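Local coordinates for cytolethal distending toxin subunit B (Escherichia coli, PDB 2F1N), which nicks DNA as the endonuclease subunit of a tripartite toxin, very probably damaging host DNA and so inducing G2/M cell cycle arrest, at residues V18-L23 with I50-E55; L109-N114 with F143-A148. One frame throughout, in Å; residues are numbered along the deposited sequence.

Interaction 1: V18-L23 with I50-E55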
# COMPACT_ATOMS: atom_id res chain seq x y z
N VAL A 18 -2.43 1.57 9.55
CA VAL A 18 -2.04 0.99 8.27
C VAL A 18 -0.51 0.97 8.21
O VAL A 18 0.18 1.55 9.06
CB VAL A 18 -2.63 1.77 7.06
CG1 VAL A 18 -4.18 1.91 7.19
CG2 VAL A 18 -2.02 3.15 6.95
N ALA A 19 0.03 0.27 7.23
CA ALA A 19 1.50 0.24 7.07
C ALA A 19 1.88 -0.14 5.65
O ALA A 19 1.04 -0.55 4.85
CB ALA A 19 2.14 -0.80 8.08
N THR A 20 3.15 0.05 5.32
CA THR A 20 3.64 -0.34 4.02
C THR A 20 5.01 -1.02 4.20
O THR A 20 5.79 -0.62 5.09
CB THR A 20 3.74 0.91 3.12
OG1 THR A 20 4.31 0.54 1.86
CG2 THR A 20 4.73 1.96 3.68
N TRP A 21 5.25 -2.08 3.43
CA TRP A 21 6.54 -2.75 3.48
C TRP A 21 6.97 -3.30 2.12
O TRP A 21 6.22 -4.03 1.47
CB TRP A 21 6.42 -3.90 4.51
CG TRP A 21 7.78 -4.53 4.84
CD1 TRP A 21 8.99 -3.90 4.82
CD2 TRP A 21 8.04 -5.90 5.18
NE1 TRP A 21 10.00 -4.80 5.15
CE2 TRP A 21 9.43 -6.03 5.37
CE3 TRP A 21 7.22 -7.04 5.35
CZ2 TRP A 21 10.03 -7.25 5.73
CZ3 TRP A 21 7.80 -8.24 5.69
CH2 TRP A 21 9.20 -8.34 5.89
N ASN A 22 8.17 -2.92 1.67
CA ASN A 22 8.73 -3.54 0.48
C ASN A 22 9.56 -4.71 1.02
O ASN A 22 10.58 -4.51 1.69
CB ASN A 22 9.61 -2.51 -0.24
CG ASN A 22 10.35 -3.06 -1.45
OD1 ASN A 22 10.58 -4.25 -1.55
ND2 ASN A 22 10.74 -2.19 -2.37
N LEU A 23 9.09 -5.92 0.78
CA LEU A 23 9.73 -7.05 1.43
C LEU A 23 10.81 -7.67 0.57
O LEU A 23 11.45 -8.64 1.03
CB LEU A 23 8.72 -8.04 1.99
CG LEU A 23 7.72 -8.80 1.13
CD1 LEU A 23 8.45 -9.97 0.45
CD2 LEU A 23 6.58 -9.33 1.96
N ILE A 50 -4.55 -2.55 7.58
CA ILE A 50 -4.24 -2.64 6.15
C ILE A 50 -2.73 -2.60 6.03
O ILE A 50 -2.08 -1.73 6.60
CB ILE A 50 -4.91 -1.51 5.37
CG1 ILE A 50 -6.43 -1.76 5.37
CG2 ILE A 50 -4.44 -1.53 3.89
CD1 ILE A 50 -7.25 -0.59 5.13
N LEU A 51 -2.17 -3.57 5.31
CA LEU A 51 -0.77 -3.54 4.96
C LEU A 51 -0.61 -3.51 3.41
O LEU A 51 -1.10 -4.39 2.69
CB LEU A 51 -0.03 -4.79 5.52
CG LEU A 51 1.44 -4.96 5.12
CD1 LEU A 51 2.32 -3.81 5.70
CD2 LEU A 51 1.94 -6.35 5.52
N ALA A 52 0.16 -2.51 2.93
CA ALA A 52 0.52 -2.44 1.54
C ALA A 52 1.88 -3.10 1.41
O ALA A 52 2.81 -2.84 2.20
CB ALA A 52 0.60 -0.96 1.05
N VAL A 53 2.00 -3.94 0.40
CA VAL A 53 3.26 -4.70 0.19
C VAL A 53 3.79 -4.46 -1.23
O VAL A 53 3.00 -4.45 -2.23
CB VAL A 53 3.01 -6.23 0.39
CG1 VAL A 53 4.38 -7.04 0.33
CG2 VAL A 53 2.27 -6.50 1.71
N GLN A 54 5.13 -4.27 -1.34
CA GLN A 54 5.81 -4.20 -2.64
C GLN A 54 6.88 -5.32 -2.72
O GLN A 54 7.26 -5.87 -1.68
CB GLN A 54 6.47 -2.82 -2.89
CG GLN A 54 5.42 -1.66 -2.67
CD GLN A 54 5.33 -1.28 -1.20
OE1 GLN A 54 6.35 -1.30 -0.48
NE2 GLN A 54 4.09 -1.01 -0.71
N GLU A 55 7.28 -5.67 -3.94
CA GLU A 55 8.16 -6.85 -4.20
C GLU A 55 7.63 -8.04 -3.39
O GLU A 55 8.37 -8.70 -2.64
CB GLU A 55 9.62 -6.52 -3.85
CG GLU A 55 10.09 -5.30 -4.64
CD GLU A 55 11.59 -5.01 -4.50
OE1 GLU A 55 12.41 -5.96 -4.30
OE2 GLU A 55 11.91 -3.83 -4.70

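Interaction 2: L109-N114 with F143-A148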
# COMPACT_ATOMS: atom_id res chain seq x y z
N LEU A 109 2.77 -6.91 -6.32
CA LEU A 109 2.13 -6.01 -5.34
C LEU A 109 1.04 -6.71 -4.56
O LEU A 109 0.39 -7.62 -5.08
CB LEU A 109 1.46 -4.83 -6.05
CG LEU A 109 2.40 -3.85 -6.73
CD1 LEU A 109 1.54 -3.03 -7.72
CD2 LEU A 109 3.15 -3.01 -5.76
N ALA A 110 0.86 -6.27 -3.31
CA ALA A 110 -0.29 -6.78 -2.52
C ALA A 110 -0.83 -5.76 -1.53
O ALA A 110 -0.12 -4.85 -1.10
CB ALA A 110 0.08 -8.11 -1.75
N LEU A 111 -2.09 -5.96 -1.18
CA LEU A 111 -2.70 -5.34 0.01
C LEU A 111 -3.28 -6.46 0.86
O LEU A 111 -3.95 -7.38 0.34
CB LEU A 111 -3.78 -4.39 -0.44
CG LEU A 111 -3.37 -3.04 -1.01
CD1 LEU A 111 -4.52 -2.49 -1.89
CD2 LEU A 111 -3.11 -2.09 0.18
N VAL A 112 -3.06 -6.38 2.16
CA VAL A 112 -3.62 -7.33 3.10
C VAL A 112 -4.56 -6.54 4.02
O VAL A 112 -4.18 -5.44 4.50
CB VAL A 112 -2.52 -7.95 3.97
CG1 VAL A 112 -3.09 -9.16 4.77
CG2 VAL A 112 -1.35 -8.40 3.05
N SER A 113 -5.75 -7.06 4.22
CA SER A 113 -6.73 -6.32 5.04
C SER A 113 -7.53 -7.20 5.96
O SER A 113 -7.92 -8.28 5.58
CB SER A 113 -7.73 -5.55 4.17
OG SER A 113 -7.95 -6.22 2.98
N ASN A 114 -7.81 -6.70 7.16
CA ASN A 114 -8.64 -7.52 8.08
C ASN A 114 -10.15 -7.39 7.84
O ASN A 114 -10.95 -8.01 8.58
CB ASN A 114 -8.30 -7.22 9.54
CG ASN A 114 -8.47 -5.77 9.92
OD1 ASN A 114 -9.10 -4.98 9.23
ND2 ASN A 114 -7.94 -5.43 11.10
N PHE A 143 -7.40 2.55 -0.10
CA PHE A 143 -5.99 2.40 0.23
C PHE A 143 -5.31 1.73 -0.96
O PHE A 143 -5.85 0.76 -1.48
CB PHE A 143 -5.88 1.48 1.44
CG PHE A 143 -6.57 2.03 2.65
CD1 PHE A 143 -5.89 2.89 3.51
CD2 PHE A 143 -7.90 1.70 2.91
CE1 PHE A 143 -6.53 3.43 4.66
CE2 PHE A 143 -8.56 2.24 4.05
CZ PHE A 143 -7.85 3.07 4.90
N PHE A 144 -4.17 2.30 -1.39
CA PHE A 144 -3.39 1.78 -2.53
C PHE A 144 -2.02 1.34 -2.09
O PHE A 144 -1.45 1.89 -1.14
CB PHE A 144 -3.21 2.84 -3.62
CG PHE A 144 -4.50 3.18 -4.36
CD1 PHE A 144 -5.47 3.95 -3.75
CD2 PHE A 144 -4.77 2.60 -5.59
CE1 PHE A 144 -6.70 4.26 -4.43
CE2 PHE A 144 -5.96 2.87 -6.28
CZ PHE A 144 -6.94 3.68 -5.69
N THR A 145 -1.52 0.31 -2.77
CA THR A 145 -0.08 0.03 -2.72
C THR A 145 0.64 0.48 -4.02
O THR A 145 0.11 0.30 -5.11
CB THR A 145 0.15 -1.46 -2.40
OG1 THR A 145 1.59 -1.72 -2.36
CG2 THR A 145 -0.42 -2.41 -3.53
N ALA A 146 1.80 1.12 -3.87
CA ALA A 146 2.53 1.69 -5.02
C ALA A 146 4.00 1.34 -4.96
O ALA A 146 4.59 1.22 -3.86
CB ALA A 146 2.42 3.19 -5.08
N HIS A 147 4.58 1.13 -6.14
CA HIS A 147 6.01 0.89 -6.18
C HIS A 147 6.59 1.62 -7.39
O HIS A 147 6.61 1.09 -8.51
CB HIS A 147 6.31 -0.60 -6.26
CG HIS A 147 7.78 -0.89 -6.24
ND1 HIS A 147 8.29 -2.13 -6.58
CD2 HIS A 147 8.85 -0.11 -5.93
CE1 HIS A 147 9.61 -2.10 -6.48
NE2 HIS A 147 9.98 -0.88 -6.09
N ALA A 148 7.08 2.84 -7.16
CA ALA A 148 7.59 3.67 -8.24
C ALA A 148 8.94 3.14 -8.69
O ALA A 148 9.56 2.40 -7.95
CB ALA A 148 7.72 5.14 -7.75

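Interaction 1: V18-L23 with I50-E55
Strands 18-25 and 50-56, the two strands of a beta-alpha-beta unit connected through helix 31-42, run side by side and parallel from Val18 and Ile50 to Asn22 and Gln54, the axes of 18-23 and 50-53 being 22° apart. Ala19 and Trp21 turn both backbone groups, and Leu23 its N, toward the partner strand: Ala19 N donates to Ile50 O, Ala52 N to Ala19 O (2.9 Å, nearly straight at the hydrogen), Trp21 N to Ala52 O (2.8 Å), Gln54 N to Trp21 O and Leu23 N to Gln54 O. On the face toward helix 31-42, Leu51 CD1 lies 3.8 Å from Ala19 CB. Leu23, with CG between its backbone N and carbonyl carbon (chi1 62°), brings CD2 to 3.6 Å from Val53 CG1. Leu23 CB sits 3.6 Å above one face of the Trp21 indole, toward the rim. Val18, Thr20, Ile50 and Ala52 line the other face, which strands 141-147 and 179-183 cover. Toward the C-terminal ends Asn22 ND2 donates to Glu55 OE2 (3.1 Å). The oxygen lies in the amide plane but is approached from well above the carboxylate, the two planes being 66° apart. Asn22 OD1 accepts from Gln24 N, while ND2 is also hydrogen-bonded to Asp185 OD2; bonds to both ends of the amide fix its rotation. An asparagine and a glutamate toward the C-terminal ends of adjacent central strands are consistent with the active-site edge of the DNase I-like fold.

Interaction 2: L109-N114 with F143-A148
Phe143 and His147 touch strand 109-113 through atoms other than those of their rings: Leu111 CD1 rests 3.5 Å from the carbonyl Phe143 O, and Leu109 CD2 lies 4.0 Å from His147 CB. The ring of Phe143 turns aside to meet that of Phe16, with planes about 55° apart, and the imidazole of His147 leads away toward Glu55, Asp185 and Asn187. This is the interior of the DNase I-like beta sandwich, where a strand of one sheet faces a strand of the other. The two run at 151° to each other, their axes 7.1 Å apart at the closest, and side chains rather than backbone bonds join them. Thr145 is the central piece, wedged between Leu109 and Leu111. Its CG2 stands 3.9 Å from Leu111 CG and 4.0 Å from Leu109 CB, and the side chains of Thr145 and Leu111 lie alongside each other and point opposite ways. With OG1 anti to the backbone N (chi1 180°), the hydroxyl is carried toward strand 50-56, where it is hydrogen-bonded to Val53 O and is thereby satisfied within the apolar interior. The carbonyl Thr145 O, by contrast, is buried without a partner in the model. Beside the threonine methyl, Ala110 O is hydrogen-bonded to Val53 of the adjacent strand, and Thr145 CG2 packs against that oxygen at 3.5 Å.

From the N terminus, strand 18-25 leads through helix 31-42 to strand 50-56, and interaction 1 closes this loop of 26 residues between its segments. The chain then adds strands 64-65, 78-83 and 92-98 to the same sheet and returns as strand 109-113, antiparallel to strand 50-56: Leu51 O lies 2.8 Å from Val112 N, a probable hydrogen bond. From here it leaves for the second sheet, passing strands 119-123 and 133-138 before interaction 2 closes on 143-148. The two contacts follow in series, neither nested nor crossed, with centres about 6 Å apart. Interaction 1 joins strands within a sheet; interaction 2 ties that sheet to the opposing one, where Ile50 also packs on Phe143.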